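Long-range contact in vanadium-dependent haloperoxidase (PDB 4CIT), which probably uses bound vanadate to catalyse the peroxide-dependent oxidation of halides, iodide in particular, as a bacterial vanadium iodoperoxidase: residues G201-L214 and V319-Y333. Numbering follows the deposited sequence.
Sequences GIEPHWNKIRPFVL and VAMADAFISCWDEKY
With CG anti to the carbonyl carbon in both Tyr-333 (chi1 -70°) and Asp-323 (chi1 -79°), the phenol and the carboxylate swing from the helix onto residues 201-214. The setting is the helical PAP2-type fold of vanadium haloperoxidases, where this loop runs along helix 307-335, and it illustrates how side chains can satisfy a loop's backbone. Asp-323 receives three consecutive amides: OD1 takes Phe-212 N at 2.7 Å, while OD2 takes Val-213 N at 2.6 Å and Leu-214 N at 3.0 Å, the first two on syn lone pairs, the third syn but out of plane. Midway, Ile-326 CD1 touches both Ile-209 and Pro-211, and Trp-206 turns an edge to the face of Trp-329, ring planes 77° apart. Asn-207 ND2 meets Asp-330 OD1 on its anti side; OD2 of that carboxylate pairs with Arg-334. Nearer the vanadate, which Lys-332 binds, Pro-204 CA sits over the Tyr-333 ring, 3.6 Å from its centroid. A leucine for Tyr-333 has neither ring nor hydroxyl, so Pro-204 would probably lose its packing surface and Ile-202 O one helix donor. That oxygen is gripped from opposite faces of its carbonyl plane, by Tyr-333 OH at 2.7 Å and Trp-329 NE1 at 3.0 Å.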
ATOM      1  N   GLY A 201      -2.074 -14.887 -13.681  1.00 13.03           N
ATOM      2  CA  GLY A 201      -1.404 -14.283 -12.544  1.00 12.15           C
ATOM      3  C   GLY A 201      -1.236 -12.773 -12.705  1.00 12.10           C
ATOM      4  O   GLY A 201      -0.766 -12.273 -13.747  1.00 11.90           O
ATOM      5  N   ILE A 202      -1.541 -12.033 -11.661  1.00 12.51           N
ATOM      6  CA  ILE A 202      -1.368 -10.563 -11.659  1.00 11.83           C
ATOM      7  C   ILE A 202       0.063 -10.163 -11.596  1.00 10.97           C
ATOM      8  O   ILE A 202       0.826 -10.589 -10.726  1.00  9.57           O
ATOM      9  CB  ILE A 202      -2.082  -9.941 -10.424  1.00 14.67           C
ATOM     10  CG1 ILE A 202      -3.559 -10.325 -10.500  1.00 18.80           C
ATOM     11  CG2 ILE A 202      -1.821  -8.456 -10.257  1.00 15.37           C
ATOM     12  CD1 ILE A 202      -4.386  -9.804 -11.645  1.00 23.06           C
ATOM     13  N   GLU A 203       0.440  -9.249 -12.485  1.00 10.88           N
ATOM     14  CA  GLU A 203       1.746  -8.540 -12.388  1.00 12.30           C
ATOM     15  C   GLU A 203       3.036  -9.419 -12.226  1.00 12.10           C
ATOM     16  O   GLU A 203       3.833  -9.205 -11.371  1.00 10.65           O
ATOM     17  CB  GLU A 203       1.727  -7.342 -11.409  1.00 13.26           C
ATOM     18  CG  GLU A 203       0.726  -6.251 -11.731  1.00 13.41           C
ATOM     19  CD  GLU A 203       1.007  -5.486 -13.042  1.00 15.19           C
ATOM     20  OE1 GLU A 203       2.160  -5.476 -13.604  1.00 14.42           O
ATOM     21  OE2 GLU A 203       0.080  -4.811 -13.523  1.00 16.81           O
ATOM     22  N   PRO A 204       3.235 -10.342 -13.135  1.00 10.64           N
ATOM     23  CA  PRO A 204       4.364 -11.265 -13.075  1.00 10.57           C
ATOM     24  C   PRO A 204       5.691 -10.555 -13.047  1.00 10.63           C
ATOM     25  O   PRO A 204       6.701 -11.071 -12.545  1.00 10.23           O
ATOM     26  CB  PRO A 204       4.113 -12.171 -14.287  1.00 12.52           C
ATOM     27  CG  PRO A 204       3.236 -11.299 -15.239  1.00 13.56           C
ATOM     28  CD  PRO A 204       2.343 -10.567 -14.305  1.00 12.97           C
ATOM     29  N   HIS A 205       5.726  -9.390 -13.702  1.00 10.69           N
ATOM     30  CA  HIS A 205       6.922  -8.564 -13.766  1.00 11.85           C
ATOM     31  C   HIS A 205       6.956  -7.389 -12.861  1.00 10.10           C
ATOM     32  O   HIS A 205       7.719  -6.458 -13.119  1.00  9.74           O
ATOM     33  CB  HIS A 205       7.155  -8.084 -15.265  1.00 15.23           C
ATOM     34  CG  HIS A 205       7.210  -9.246 -16.217  1.00 19.50           C
ATOM     35  ND1 HIS A 205       8.211 -10.189 -16.145  1.00 24.12           N
ATOM     36  CD2 HIS A 205       6.351  -9.668 -17.176  1.00 20.62           C
ATOM     37  CE1 HIS A 205       8.007 -11.110 -17.082  1.00 25.30           C
ATOM     38  NE2 HIS A 205       6.909 -10.799 -17.740  1.00 23.24           N
ATOM     39  N   TRP A 206       6.235  -7.395 -11.755  1.00  9.65           N
ATOM     40  CA  TRP A 206       6.323  -6.263 -10.815  1.00  9.19           C
ATOM     41  C   TRP A 206       7.719  -6.148 -10.258  1.00  9.39           C
ATOM     42  O   TRP A 206       8.143  -5.022  -9.959  1.00  9.66           O
ATOM     43  CB  TRP A 206       5.300  -6.382  -9.704  1.00  9.34           C
ATOM     44  CG  TRP A 206       4.951  -5.111  -9.073  1.00  8.38           C
ATOM     45  CD1 TRP A 206       5.280  -4.683  -7.820  1.00  9.24           C
ATOM     46  CD2 TRP A 206       4.327  -4.014  -9.733  1.00  8.41           C
ATOM     47  NE1 TRP A 206       4.841  -3.373  -7.625  1.00  9.49           N
ATOM     48  CE2 TRP A 206       4.296  -2.934  -8.821  1.00  9.11           C
ATOM     49  CE3 TRP A 206       3.826  -3.814 -11.061  1.00  9.00           C
ATOM     50  CZ2 TRP A 206       3.715  -1.717  -9.157  1.00  9.01           C
ATOM     51  CZ3 TRP A 206       3.276  -2.592 -11.391  1.00  9.44           C
ATOM     52  CH2 TRP A 206       3.273  -1.547 -10.468  1.00  9.76           C
ATOM     53  N   ASN A 207       8.517  -7.255 -10.225  1.00  9.28           N
ATOM     54  CA  ASN A 207       9.892  -7.167  -9.837  1.00 10.53           C
ATOM     55  C   ASN A 207      10.807  -6.396 -10.756  1.00 10.40           C
ATOM     56  O   ASN A 207      11.987  -6.223 -10.431  1.00 11.96           O
ATOM     57  CB  ASN A 207      10.439  -8.529  -9.437  1.00 11.71           C
ATOM     58  CG  ASN A 207      10.610  -9.436 -10.562  1.00 12.76           C
ATOM     59  OD1 ASN A 207      10.125  -9.162 -11.688  1.00 11.33           O
ATOM     60  ND2 ASN A 207      11.288 -10.591 -10.299  1.00 14.53           N
ATOM     61  N   LYS A 208      10.275  -5.957 -11.893  1.00 10.21           N
ATOM     62  CA  LYS A 208      11.065  -5.144 -12.835  1.00 12.15           C
ATOM     63  C   LYS A 208      10.793  -3.652 -12.718  1.00 11.18           C
ATOM     64  O   LYS A 208      11.387  -2.875 -13.469  1.00 12.54           O
ATOM     65  CB  LYS A 208      10.787  -5.592 -14.252  1.00 13.70           C
ATOM     66  CG  LYS A 208      11.106  -7.025 -14.490  1.00 16.01           C
ATOM     67  CD  LYS A 208      12.535  -7.356 -14.386  1.00 23.45           C
ATOM     68  CE  LYS A 208      12.773  -8.852 -14.723  1.00 29.84           C
ATOM     69  NZ  LYS A 208      13.570  -9.503 -13.619  1.00 31.68           N
ATOM     70  N   ILE A 209       9.964  -3.253 -11.765  1.00 11.82           N
ATOM     71  CA  ILE A 209       9.693  -1.816 -11.486  1.00 10.95           C
ATOM     72  C   ILE A 209      10.895  -1.316 -10.662  1.00 11.00           C
ATOM     73  O   ILE A 209      11.418  -2.006  -9.791  1.00 11.02           O
ATOM     74  CB  ILE A 209       8.391  -1.697 -10.657  1.00 11.24           C
ATOM     75  CG1 ILE A 209       7.172  -2.306 -11.430  1.00 11.52           C
ATOM     76  CG2 ILE A 209       8.200  -0.211 -10.313  1.00 13.23           C
ATOM     77  CD1 ILE A 209       6.877  -1.589 -12.721  1.00 12.16           C
ATOM     78  N   ARG A 210      11.338  -0.094 -10.911  1.00  9.91           N
ATOM     79  CA  ARG A 210      12.338   0.544 -10.075  1.00 10.12           C
ATOM     80  C   ARG A 210      11.921   0.673  -8.645  1.00  9.78           C
ATOM     81  O   ARG A 210      10.943   1.365  -8.349  1.00 10.75           O
ATOM     82  CB  ARG A 210      12.606   1.934 -10.634  1.00 11.28           C
ATOM     83  CG  ARG A 210      13.791   2.684  -9.944  1.00 10.85           C
ATOM     84  CD  ARG A 210      13.894   4.103 -10.379  1.00 11.99           C
ATOM     85  NE  ARG A 210      12.648   4.846 -10.120  1.00 11.77           N
ATOM     86  CZ  ARG A 210      12.221   5.891 -10.794  1.00 12.10           C
ATOM     87  NH1 ARG A 210      12.912   6.403 -11.785  1.00 11.96           N
ATOM     88  NH2 ARG A 210      11.140   6.480 -10.418  1.00 11.29           N
ATOM     89  N   PRO A 211      12.645   0.051  -7.703  1.00  9.85           N
ATOM     90  CA  PRO A 211      12.275   0.321  -6.322  1.00 10.97           C
ATOM     91  C   PRO A 211      12.646   1.736  -5.857  1.00 10.80           C
ATOM     92  O   PRO A 211      13.538   2.401  -6.451  1.00 11.55           O
ATOM     93  CB  PRO A 211      13.100  -0.696  -5.535  1.00 12.13           C
ATOM     94  CG  PRO A 211      13.869  -1.493  -6.489  1.00 12.50           C
ATOM     95  CD  PRO A 211      13.812  -0.812  -7.833  1.00 12.18           C
ATOM     96  N   PHE A 212      11.932   2.268  -4.885  1.00 11.99           N
ATOM     97  CA  PHE A 212      12.301   3.581  -4.301  1.00 13.27           C
ATOM     98  C   PHE A 212      13.544   3.592  -3.457  1.00 12.66           C
ATOM     99  O   PHE A 212      14.364   4.514  -3.559  1.00 12.48           O
ATOM    100  CB  PHE A 212      11.121   4.089  -3.441  1.00 12.99           C
ATOM    101  CG  PHE A 212       9.942   4.547  -4.231  1.00 12.70           C
ATOM    102  CD1 PHE A 212       9.956   5.763  -4.926  1.00 15.09           C
ATOM    103  CD2 PHE A 212       8.803   3.768  -4.351  1.00 16.79           C
ATOM    104  CE1 PHE A 212       8.822   6.185  -5.615  1.00 13.52           C
ATOM    105  CE2 PHE A 212       7.689   4.168  -5.121  1.00 16.89           C
ATOM    106  CZ  PHE A 212       7.687   5.444  -5.686  1.00 15.01           C
ATOM    107  N   VAL A 213      13.691   2.598  -2.570  1.00 11.67           N
ATOM    108  CA  VAL A 213      14.759   2.568  -1.534  1.00 13.36           C
ATOM    109  C   VAL A 213      15.657   1.314  -1.636  1.00 12.97           C
ATOM    110  O   VAL A 213      16.879   1.302  -1.310  1.00 14.98           O
ATOM    111  CB  VAL A 213      14.104   2.569  -0.110  1.00 14.66           C
ATOM    112  CG1 VAL A 213      15.122   2.827   0.950  1.00 17.45           C
ATOM    113  CG2 VAL A 213      12.966   3.588   0.021  1.00 16.11           C
ATOM    114  N   LEU A 214      15.070   0.197  -2.072  1.00 12.02           N
ATOM    115  CA  LEU A 214      15.816  -1.061  -2.152  1.00 12.93           C
ATOM    116  C   LEU A 214      16.970  -0.906  -3.099  1.00 13.59           C
ATOM    117  O   LEU A 214      16.884  -0.154  -4.086  1.00 13.18           O
ATOM    118  CB  LEU A 214      15.002  -2.205  -2.679  1.00 12.60           C
ATOM    119  CG  LEU A 214      13.702  -2.504  -1.937  1.00 13.73           C
ATOM    120  CD1 LEU A 214      12.951  -3.649  -2.610  1.00 15.17           C
ATOM    121  CD2 LEU A 214      14.005  -2.752  -0.495  1.00 13.30           C
ATOM    122  N   VAL A 319       6.088   4.924   0.541  1.00  9.54           N
ATOM    123  CA  VAL A 319       7.325   4.450  -0.047  1.00 10.79           C
ATOM    124  C   VAL A 319       7.732   3.041   0.416  1.00 11.36           C
ATOM    125  O   VAL A 319       8.018   2.148  -0.380  1.00 11.77           O
ATOM    126  CB  VAL A 319       8.440   5.459   0.179  1.00 13.37           C
ATOM    127  CG1 VAL A 319       9.756   4.881  -0.201  1.00 16.46           C
ATOM    128  CG2 VAL A 319       8.128   6.737  -0.628  1.00 14.13           C
ATOM    129  N   ALA A 320       7.631   2.796   1.716  1.00  9.19           N
ATOM    130  CA  ALA A 320       7.878   1.473   2.223  1.00  9.66           C
ATOM    131  C   ALA A 320       6.920   0.436   1.604  1.00  8.79           C
ATOM    132  O   ALA A 320       7.410  -0.678   1.263  1.00  8.71           O
ATOM    133  CB  ALA A 320       7.837   1.448   3.727  1.00  9.76           C
ATOM    134  N   MET A 321       5.614   0.707   1.548  1.00  8.41           N
ATOM    135  CA  MET A 321       4.698  -0.257   1.013  1.00  9.12           C
ATOM    136  C   MET A 321       4.963  -0.569  -0.467  1.00  9.12           C
ATOM    137  O   MET A 321       4.717  -1.707  -0.910  1.00 10.29           O
ATOM    138  CB  MET A 321       3.272   0.174   1.233  1.00  9.59           C
ATOM    139  CG  MET A 321       2.843   0.046   2.679  1.00 10.67           C
ATOM    140  SD  MET A 321       1.047   0.359   2.912  1.00  9.76           S
ATOM    141  CE  MET A 321       0.951   2.063   2.966  1.00 15.57           C
ATOM    142  N   ALA A 322       5.348   0.441  -1.240  1.00  9.23           N
ATOM    143  CA  ALA A 322       5.563   0.248  -2.683  1.00 10.35           C
ATOM    144  C   ALA A 322       6.776  -0.693  -2.779  1.00 11.38           C
ATOM    145  O   ALA A 322       6.714  -1.705  -3.559  1.00  9.81           O
ATOM    146  CB  ALA A 322       5.837   1.543  -3.378  1.00 11.45           C
ATOM    147  N   ASP A 323       7.824  -0.497  -1.957  1.00 10.07           N
ATOM    148  CA  ASP A 323       8.981  -1.421  -1.985  1.00 10.34           C
ATOM    149  C   ASP A 323       8.618  -2.836  -1.454  1.00  9.46           C
ATOM    150  O   ASP A 323       9.076  -3.858  -1.982  1.00  8.60           O
ATOM    151  CB  ASP A 323      10.231  -0.810  -1.322  1.00 11.98           C
ATOM    152  CG  ASP A 323      10.973   0.219  -2.283  1.00 15.71           C
ATOM    153  OD1 ASP A 323      10.403   0.571  -3.427  1.00 18.21           O
ATOM    154  OD2 ASP A 323      12.107   0.603  -1.871  1.00 17.52           O
ATOM    155  N   ALA A 324       7.711  -2.880  -0.501  1.00  9.35           N
ATOM    156  CA  ALA A 324       7.222  -4.161   0.031  1.00  8.46           C
ATOM    157  C   ALA A 324       6.496  -5.001  -1.057  1.00  8.41           C
ATOM    158  O   ALA A 324       6.705  -6.249  -1.200  1.00  9.44           O
ATOM    159  CB  ALA A 324       6.353  -3.934   1.216  1.00  9.23           C
ATOM    160  N   PHE A 325       5.683  -4.356  -1.899  1.00  8.07           N
ATOM    161  CA  PHE A 325       5.035  -5.047  -3.002  1.00  9.01           C
ATOM    162  C   PHE A 325       6.066  -5.587  -3.988  1.00  8.76           C
ATOM    163  O   PHE A 325       5.852  -6.646  -4.555  1.00  8.66           O
ATOM    164  CB  PHE A 325       3.949  -4.194  -3.637  1.00  9.30           C
ATOM    165  CG  PHE A 325       2.626  -4.307  -2.978  1.00 10.04           C
ATOM    166  CD1 PHE A 325       1.871  -5.444  -3.185  1.00 10.10           C
ATOM    167  CD2 PHE A 325       2.121  -3.268  -2.210  1.00 10.41           C
ATOM    168  CE1 PHE A 325       0.636  -5.544  -2.576  1.00 11.64           C
ATOM    169  CE2 PHE A 325       0.833  -3.336  -1.688  1.00 11.63           C
ATOM    170  CZ  PHE A 325       0.119  -4.503  -1.857  1.00 11.06           C
ATOM    171  N   ILE A 326       7.072  -4.779  -4.352  1.00  8.50           N
ATOM    172  CA  ILE A 326       8.095  -5.262  -5.265  1.00  8.67           C
ATOM    173  C   ILE A 326       8.820  -6.503  -4.681  1.00  9.39           C
ATOM    174  O   ILE A 326       8.980  -7.511  -5.363  1.00  9.64           O
ATOM    175  CB  ILE A 326       9.112  -4.168  -5.545  1.00  9.80           C
ATOM    176  CG1 ILE A 326       8.363  -3.089  -6.344  1.00 10.01           C
ATOM    177  CG2 ILE A 326      10.312  -4.717  -6.329  1.00 10.98           C
ATOM    178  CD1 ILE A 326       9.168  -1.825  -6.616  1.00 11.16           C
ATOM    179  N   SER A 327       9.207  -6.402  -3.394  1.00  9.29           N
ATOM    180  CA  SER A 327       9.871  -7.516  -2.697  1.00  8.64           C
ATOM    181  C   SER A 327       8.968  -8.772  -2.674  1.00  8.15           C
ATOM    182  O   SER A 327       9.441  -9.896  -2.923  1.00  8.32           O
ATOM    183  CB  SER A 327      10.269  -7.050  -1.297  1.00  8.38           C
ATOM    184  OG  SER A 327      10.936  -8.070  -0.587  1.00  8.52           O
ATOM    185  N   CYS A 328       7.694  -8.598  -2.369  1.00  7.91           N
ATOM    186  CA  CYS A 328       6.799  -9.725  -2.248  1.00  7.79           C
ATOM    187  C   CYS A 328       6.494 -10.352  -3.601  1.00  8.55           C
ATOM    188  O   CYS A 328       6.631 -11.589  -3.767  1.00  8.98           O
ATOM    189  CB  CYS A 328       5.541  -9.275  -1.579  1.00  8.42           C
ATOM    190  SG  CYS A 328       4.322 -10.631  -1.447  1.00 10.18           S
ATOM    191  N   TRP A 329       6.178  -9.539  -4.609  1.00  8.93           N
ATOM    192  CA  TRP A 329       5.948 -10.029  -5.973  1.00  8.64           C
ATOM    193  C   TRP A 329       7.198 -10.694  -6.615  1.00  8.65           C
ATOM    194  O   TRP A 329       7.090 -11.660  -7.365  1.00  9.81           O
ATOM    195  CB  TRP A 329       5.359  -8.969  -6.883  1.00  9.42           C
ATOM    196  CG  TRP A 329       3.899  -9.152  -7.093  1.00 10.06           C
ATOM    197  CD1 TRP A 329       3.268  -9.480  -8.285  1.00 10.52           C
ATOM    198  CD2 TRP A 329       2.848  -9.142  -6.088  1.00 10.71           C
ATOM    199  NE1 TRP A 329       1.944  -9.676  -8.078  1.00 12.36           N
ATOM    200  CE2 TRP A 329       1.638  -9.443  -6.752  1.00 11.70           C
ATOM    201  CE3 TRP A 329       2.824  -8.889  -4.729  1.00 11.26           C
ATOM    202  CZ2 TRP A 329       0.431  -9.486  -6.089  1.00 12.34           C
ATOM    203  CZ3 TRP A 329       1.630  -8.940  -4.072  1.00 13.22           C
ATOM    204  CH2 TRP A 329       0.454  -9.277  -4.729  1.00 12.04           C
ATOM    205  N   ASP A 330       8.376 -10.200  -6.289  1.00  7.79           N
ATOM    206  CA  ASP A 330       9.661 -10.829  -6.625  1.00  8.96           C
ATOM    207  C   ASP A 330       9.678 -12.286  -6.151  1.00  9.91           C
ATOM    208  O   ASP A 330      10.025 -13.231  -6.907  1.00 10.52           O
ATOM    209  CB  ASP A 330      10.890 -10.032  -6.028  1.00  9.74           C
ATOM    210  CG  ASP A 330      12.200 -10.623  -6.390  1.00 11.27           C
ATOM    211  OD1 ASP A 330      12.476 -10.640  -7.641  1.00 14.44           O
ATOM    212  OD2 ASP A 330      12.886 -11.203  -5.510  1.00 12.64           O
ATOM    213  N   GLU A 331       9.315 -12.487  -4.885  1.00  9.28           N
ATOM    214  CA  GLU A 331       9.314 -13.834  -4.381  1.00  8.80           C
ATOM    215  C   GLU A 331       8.163 -14.659  -4.958  1.00  9.46           C
ATOM    216  O   GLU A 331       8.320 -15.898  -5.267  1.00  8.81           O
ATOM    217  CB  GLU A 331       9.184 -13.844  -2.863  1.00 10.48           C
ATOM    218  CG  GLU A 331       9.208 -15.242  -2.224  1.00 10.81           C
ATOM    219  CD  GLU A 331      10.369 -16.079  -2.667  1.00 12.17           C
ATOM    220  OE1 GLU A 331      11.465 -15.569  -2.966  1.00 13.86           O
ATOM    221  OE2 GLU A 331      10.192 -17.328  -2.806  1.00 13.06           O
ATOM    222  N   LYS A 332       7.007 -14.035  -5.102  1.00  7.98           N
ATOM    223  CA  LYS A 332       5.863 -14.841  -5.596  1.00  7.99           C
ATOM    224  C   LYS A 332       6.189 -15.569  -6.905  1.00  7.81           C
ATOM    225  O   LYS A 332       5.764 -16.720  -7.112  1.00  7.84           O
ATOM    226  CB  LYS A 332       4.575 -13.993  -5.798  1.00  8.78           C
ATOM    227  CG  LYS A 332       3.877 -13.602  -4.535  1.00  8.84           C
ATOM    228  CD  LYS A 332       2.613 -12.730  -4.715  1.00  8.74           C
ATOM    229  CE  LYS A 332       1.805 -12.538  -3.463  1.00  8.99           C
ATOM    230  NZ  LYS A 332       1.391 -13.813  -2.803  1.00  8.90           N
ATOM    231  N   TYR A 333       6.787 -14.825  -7.832  1.00  8.74           N
ATOM    232  CA  TYR A 333       7.072 -15.305  -9.163  1.00 10.12           C
ATOM    233  C   TYR A 333       8.418 -16.039  -9.250  1.00 11.88           C
ATOM    234  O   TYR A 333       8.651 -16.732 -10.197  1.00 15.46           O
ATOM    235  CB  TYR A 333       6.790 -14.229 -10.258  1.00  9.79           C
ATOM    236  CG  TYR A 333       5.366 -13.976 -10.418  1.00  8.72           C
ATOM    237  CD1 TYR A 333       4.562 -14.748 -11.240  1.00  9.11           C
ATOM    238  CD2 TYR A 333       4.747 -12.942  -9.729  1.00  8.35           C
ATOM    239  CE1 TYR A 333       3.226 -14.538 -11.351  1.00  9.99           C
ATOM    240  CE2 TYR A 333       3.406 -12.735  -9.823  1.00  8.37           C
ATOM    241  CZ  TYR A 333       2.596 -13.524 -10.654  1.00  9.26           C
ATOM    242  OH  TYR A 333       1.266 -13.243 -10.812  1.00  9.91           O
TER
HETATM  243  O   HOH W   1       7.425 -10.184 -10.035  1.00 14.22           O
HETATM  244  O   HOH W   2       5.214  -1.162  -5.801  1.00 11.15           O